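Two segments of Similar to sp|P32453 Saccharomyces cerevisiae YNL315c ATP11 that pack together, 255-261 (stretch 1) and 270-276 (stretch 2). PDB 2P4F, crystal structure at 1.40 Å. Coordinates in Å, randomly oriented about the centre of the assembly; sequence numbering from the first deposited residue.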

ATOM      1  N   GLN A 255      -1.428   1.596  -6.233  1.00 22.65           N
ATOM      2  CA  GLN A 255      -1.768   0.457  -7.074  1.00 24.32           C
ATOM      3  C   GLN A 255      -1.543   0.768  -8.550  1.00 23.37           C
ATOM      4  O   GLN A 255      -1.092  -0.069  -9.339  1.00 27.12           O
ATOM      5  CB  GLN A 255      -3.235   0.087  -6.854  1.00 29.89           C
ATOM      6  CG  GLN A 255      -3.472  -0.443  -5.439  1.00 38.21           C
ATOM      7  CD  GLN A 255      -4.914  -0.845  -5.208  1.00 50.29           C
ATOM      8  OE1 GLN A 255      -5.317  -1.097  -4.080  1.00 62.97           O
ATOM      9  NE2 GLN A 255      -5.672  -0.910  -6.309  1.00 65.63           N
ATOM     10  N   ARG A 256      -1.858   1.985  -8.999  1.00 22.36           N
ATOM     11  CA  ARG A 256      -1.747   2.299 -10.427  1.00 23.42           C
ATOM     12  C   ARG A 256      -0.298   2.303 -10.878  1.00 21.79           C
ATOM     13  O   ARG A 256       0.001   1.873 -11.993  1.00 31.71           O
ATOM     14  CB  ARG A 256      -2.409   3.662 -10.739  1.00 24.07           C
ATOM     15  CG  ARG A 256      -3.941   3.604 -10.580  1.00 24.39           C
ATOM     16  CD  ARG A 256      -4.674   4.641 -11.417  1.00 29.69           C
ATOM     17  NE  ARG A 256      -4.166   5.998 -11.091  1.00 27.67           N
ATOM     18  CZ  ARG A 256      -4.590   7.039 -11.805  1.00 25.37           C
ATOM     19  NH1 ARG A 256      -4.142   8.260 -11.537  1.00 28.05           N
ATOM     20  NH2 ARG A 256      -5.483   6.872 -12.794  1.00 28.86           N
ATOM     21  N   PHE A 257       0.600   2.816 -10.032  1.00 20.62           N
ATOM     22  CA  PHE A 257       2.016   2.872 -10.403  1.00 20.60           C
ATOM     23  C   PHE A 257       2.689   1.512 -10.223  1.00 20.17           C
ATOM     24  O   PHE A 257       3.565   1.137 -11.021  1.00 23.67           O
ATOM     25  CB  PHE A 257       2.737   3.955  -9.589  1.00 20.49           C
ATOM     26  CG  PHE A 257       2.425   5.337 -10.168  1.00 20.78           C
ATOM     27  CD1 PHE A 257       3.251   5.870 -11.156  1.00 20.38           C
ATOM     28  CD2 PHE A 257       1.328   6.061  -9.721  1.00 20.92           C
ATOM     29  CE1 PHE A 257       2.930   7.129 -11.649  1.00 22.59           C
ATOM     30  CE2 PHE A 257       0.997   7.307 -10.225  1.00 21.69           C
ATOM     31  CZ  PHE A 257       1.815   7.852 -11.216  1.00 21.40           C
ATOM     32  N   TYR A 258       2.241   0.723  -9.220  1.00 20.70           N
ATOM     33  CA  TYR A 258       2.897  -0.556  -8.961  1.00 21.18           C
ATOM     34  C   TYR A 258       2.277  -1.679  -9.773  1.00 23.07           C
ATOM     35  O   TYR A 258       1.888  -2.726  -9.341  1.00 31.97           O
ATOM     36  CB  TYR A 258       2.870  -0.848  -7.451  1.00 20.18           C
ATOM     37  CG  TYR A 258       4.022  -0.100  -6.790  1.00 18.60           C
ATOM     38  CD1 TYR A 258       5.255  -0.721  -6.601  1.00 18.48           C
ATOM     39  CD2 TYR A 258       3.863   1.238  -6.378  1.00 19.97           C
ATOM     40  CE1 TYR A 258       6.316  -0.040  -6.005  1.00 17.86           C
ATOM     41  CE2 TYR A 258       4.927   1.940  -5.772  1.00 18.62           C
ATOM     42  CZ  TYR A 258       6.133   1.268  -5.594  1.00 18.76           C
ATOM     43  OH  TYR A 258       7.173   1.966  -5.004  1.00 17.81           O
ATOM     44  N   GLY A 259       2.229  -1.517 -11.077  1.00 35.85           N
ATOM     45  CA  GLY A 259       1.878  -2.714 -11.864  1.00 36.54           C
ATOM     46  C   GLY A 259       0.535  -2.423 -12.515  1.00 37.08           C
ATOM     47  O   GLY A 259       0.087  -3.193 -13.374  1.00 50.05           O
ATOM     48  N   ALA A 260      -0.023  -1.309 -12.063  1.00 34.47           N
ATOM     49  CA  ALA A 260      -1.207  -0.699 -12.728  1.00 42.57           C
ATOM     50  C   ALA A 260      -2.272  -1.751 -12.994  1.00 42.72           C
ATOM     51  O   ALA A 260      -2.919  -1.821 -14.054  1.00 58.19           O
ATOM     52  CB  ALA A 260      -0.811  -0.021 -14.022  1.00 48.35           C
ATOM     53  N   MET A 261      -2.404  -2.557 -11.965  1.00 49.31           N
ATOM     54  CA  MET A 261      -3.237  -3.711 -11.792  1.00 58.99           C
ATOM     55  C   MET A 261      -3.353  -4.421 -13.147  1.00 59.97           C
ATOM     56  O   MET A 261      -4.466  -4.567 -13.640  1.00 78.26           O
ATOM     57  CB  MET A 261      -4.595  -3.310 -11.209  1.00 64.35           C
ATOM     58  CG  MET A 261      -5.371  -2.281 -12.008  1.00 63.88           C
ATOM     59  SD  MET A 261      -5.756  -0.730 -11.156  1.00118.57           S
ATOM     60  CE  MET A 261      -4.124  -0.097 -10.822  1.00 97.88           C
ATOM     61  N   GLU A 270       3.432   4.010 -19.030  1.00 27.54           N
ATOM     62  CA  GLU A 270       4.152   5.228 -18.675  1.00 25.38           C
ATOM     63  C   GLU A 270       4.300   5.337 -17.159  1.00 25.39           C
ATOM     64  O   GLU A 270       5.351   5.732 -16.641  1.00 24.42           O
ATOM     65  CB  GLU A 270       3.436   6.480 -19.132  1.00 29.00           C
ATOM     66  CG  GLU A 270       3.504   6.766 -20.608  1.00 39.28           C
ATOM     67  CD  GLU A 270       2.766   8.086 -20.849  1.00 48.22           C
ATOM     68  OE1 GLU A 270       1.607   8.052 -21.320  1.00 63.91           O
ATOM     69  OE2 GLU A 270       3.410   9.116 -20.558  1.00 63.19           O
ATOM     70  N   ARG A 271       3.238   4.947 -16.452  1.00 25.49           N
ATOM     71  CA  ARG A 271       3.353   4.946 -14.984  1.00 21.56           C
ATOM     72  C   ARG A 271       4.399   3.967 -14.478  1.00 19.87           C
ATOM     73  O   ARG A 271       5.222   4.316 -13.577  1.00 21.51           O
ATOM     74  CB  ARG A 271       1.997   4.589 -14.353  1.00 22.85           C
ATOM     75  CG  ARG A 271       0.981   5.718 -14.515  1.00 22.07           C
ATOM     76  CD  ARG A 271      -0.205   5.543 -13.535  1.00 24.19           C
ATOM     77  NE  ARG A 271      -1.097   6.684 -13.753  1.00 26.43           N
ATOM     78  CZ  ARG A 271      -2.212   6.641 -14.497  1.00 26.98           C
ATOM     79  NH1 ARG A 271      -2.601   5.495 -15.077  1.00 29.15           N
ATOM     80  NH2 ARG A 271      -2.974   7.734 -14.672  1.00 29.35           N
ATOM     81  N   ILE A 272       4.411   2.750 -15.017  1.00 20.77           N
ATOM     82  CA  ILE A 272       5.388   1.770 -14.552  1.00 20.12           C
ATOM     83  C   ILE A 272       6.786   2.255 -14.902  1.00 20.76           C
ATOM     84  O   ILE A 272       7.723   2.125 -14.112  1.00 21.59           O
ATOM     85  CB  ILE A 272       5.078   0.400 -15.158  1.00 23.32           C
ATOM     86  CG1 ILE A 272       3.806  -0.181 -14.530  1.00 23.89           C
ATOM     87  CG2 ILE A 272       6.283  -0.525 -15.040  1.00 26.19           C
ATOM     88  CD1 ILE A 272       3.150  -1.283 -15.311  1.00 31.29           C
ATOM     89  N   GLN A 273       6.962   2.833 -16.090  1.00 21.29           N
ATOM     90  CA  GLN A 273       8.303   3.287 -16.488  1.00 23.39           C
ATOM     91  C   GLN A 273       8.786   4.403 -15.560  1.00 21.47           C
ATOM     92  O   GLN A 273       9.973   4.506 -15.225  1.00 23.52           O
ATOM     93  CB  GLN A 273       8.269   3.802 -17.949  1.00 26.50           C
ATOM     94  CG  GLN A 273       9.672   4.197 -18.442  1.00 31.23           C
ATOM     95  CD  GLN A 273      10.567   2.979 -18.589  1.00 36.13           C
ATOM     96  OE1 GLN A 273      10.213   1.995 -19.243  1.00 43.23           O
ATOM     97  NE2 GLN A 273      11.755   2.990 -17.973  1.00 36.37           N
ATOM     98  N   LEU A 274       7.841   5.274 -15.130  1.00 21.61           N
ATOM     99  CA  LEU A 274       8.269   6.327 -14.220  1.00 20.86           C
ATOM    100  C   LEU A 274       8.705   5.772 -12.869  1.00 19.52           C
ATOM    101  O   LEU A 274       9.666   6.258 -12.218  1.00 20.37           O
ATOM    102  CB  LEU A 274       7.105   7.297 -13.974  1.00 22.85           C
ATOM    103  CG  LEU A 274       7.444   8.607 -13.300  1.00 24.21           C
ATOM    104  CD1 LEU A 274       8.346   9.489 -14.173  1.00 28.39           C
ATOM    105  CD2 LEU A 274       6.157   9.342 -12.889  1.00 34.12           C
ATOM    106  N   LEU A 275       7.967   4.781 -12.386  1.00 18.73           N
ATOM    107  CA  LEU A 275       8.329   4.086 -11.135  1.00 18.18           C
ATOM    108  C   LEU A 275       9.733   3.493 -11.261  1.00 17.81           C
ATOM    109  O   LEU A 275      10.621   3.617 -10.353  1.00 17.77           O
ATOM    110  CB  LEU A 275       7.298   2.982 -10.832  1.00 18.42           C
ATOM    111  CG  LEU A 275       7.676   2.056  -9.670  1.00 17.36           C
ATOM    112  CD1 LEU A 275       7.667   2.833  -8.363  1.00 17.93           C
ATOM    113  CD2 LEU A 275       6.689   0.890  -9.650  1.00 21.33           C
ATOM    114  N   GLU A 276       9.968   2.813 -12.382  1.00 19.31           N
ATOM    115  CA  GLU A 276      11.297   2.187 -12.547  1.00 19.54           C
ATOM    116  C   GLU A 276      12.383   3.237 -12.666  1.00 18.79           C
ATOM    117  O   GLU A 276      13.455   3.141 -12.067  1.00 21.62           O
ATOM    118  CB  GLU A 276      11.284   1.252 -13.778  1.00 22.43           C
ATOM    119  CG  GLU A 276      10.354   0.038 -13.525  1.00 22.91           C
ATOM    120  CD  GLU A 276      10.233  -0.851 -14.731  1.00 26.85           C
ATOM    121  OE1 GLU A 276      10.499  -0.405 -15.883  1.00 36.87           O
ATOM    122  OE2 GLU A 276       9.872  -2.048 -14.534  1.00 30.65           O
TER
HETATM  123  O   HOH W   1      -1.982   2.772 -14.380  1.00 34.94           O

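This is a mainly apolar contact, without a direct hydrogen bond between the stretches, in which the end of one helix and the turn after it pack against a second helix through aromatic, aliphatic and stacked arginine side chains. Together the two sides bury 496 Å². The backbones come nearest at F257 and R271, whose CA atoms are 5.2 Å apart, and these two residues have the most surface covered by the opposing stretch.

The F257 ring, with chi1 at -78° (m), presents one face to the aliphatic part of R271: R271 CD stands 3.8 Å from the ring centroid and 10° off the normal, a CH-pi arrangement. The extended R271 chain (chi2 and chi3 both t) carries its charge past the ring; with R271 CZ 5.8 Å from the centroid, any cation-pi attraction is weak at most. Beyond the ring, the guanidinium groups of R256 and R271 stack, centres 3.6 Å apart and planes at 27°. R256 NH2 and R271 NH2 are 3.3 Å apart, but both are donors of like charge, so they do not bond; each is hydrogen-bonded elsewhere in the structure. One water links the stretches, donating to R256 O (3.2 Å) and accepting from R271 NH1 (2.9 Å).

L275 points toward stretch 1 and lays CD2 over the Y258 ring, 3.8 Å from its centroid and 15° off the normal. L275 CD2 also lies 3.4 Å from F257 O, while the other methyl, L275 CD1, comes within 3.5 Å of Y258 CZ, so both branches of the leucine are used. L274 adds a looser apolar contact, its CD2 lying 4.1 Å from F257 CE1.

At the turn, G259 CA approaches I272 CD1 to 3.9 Å. Its phi/psi of 114/-9 calls for glycine, since a CB would jam against the preceding carbonyl oxygen.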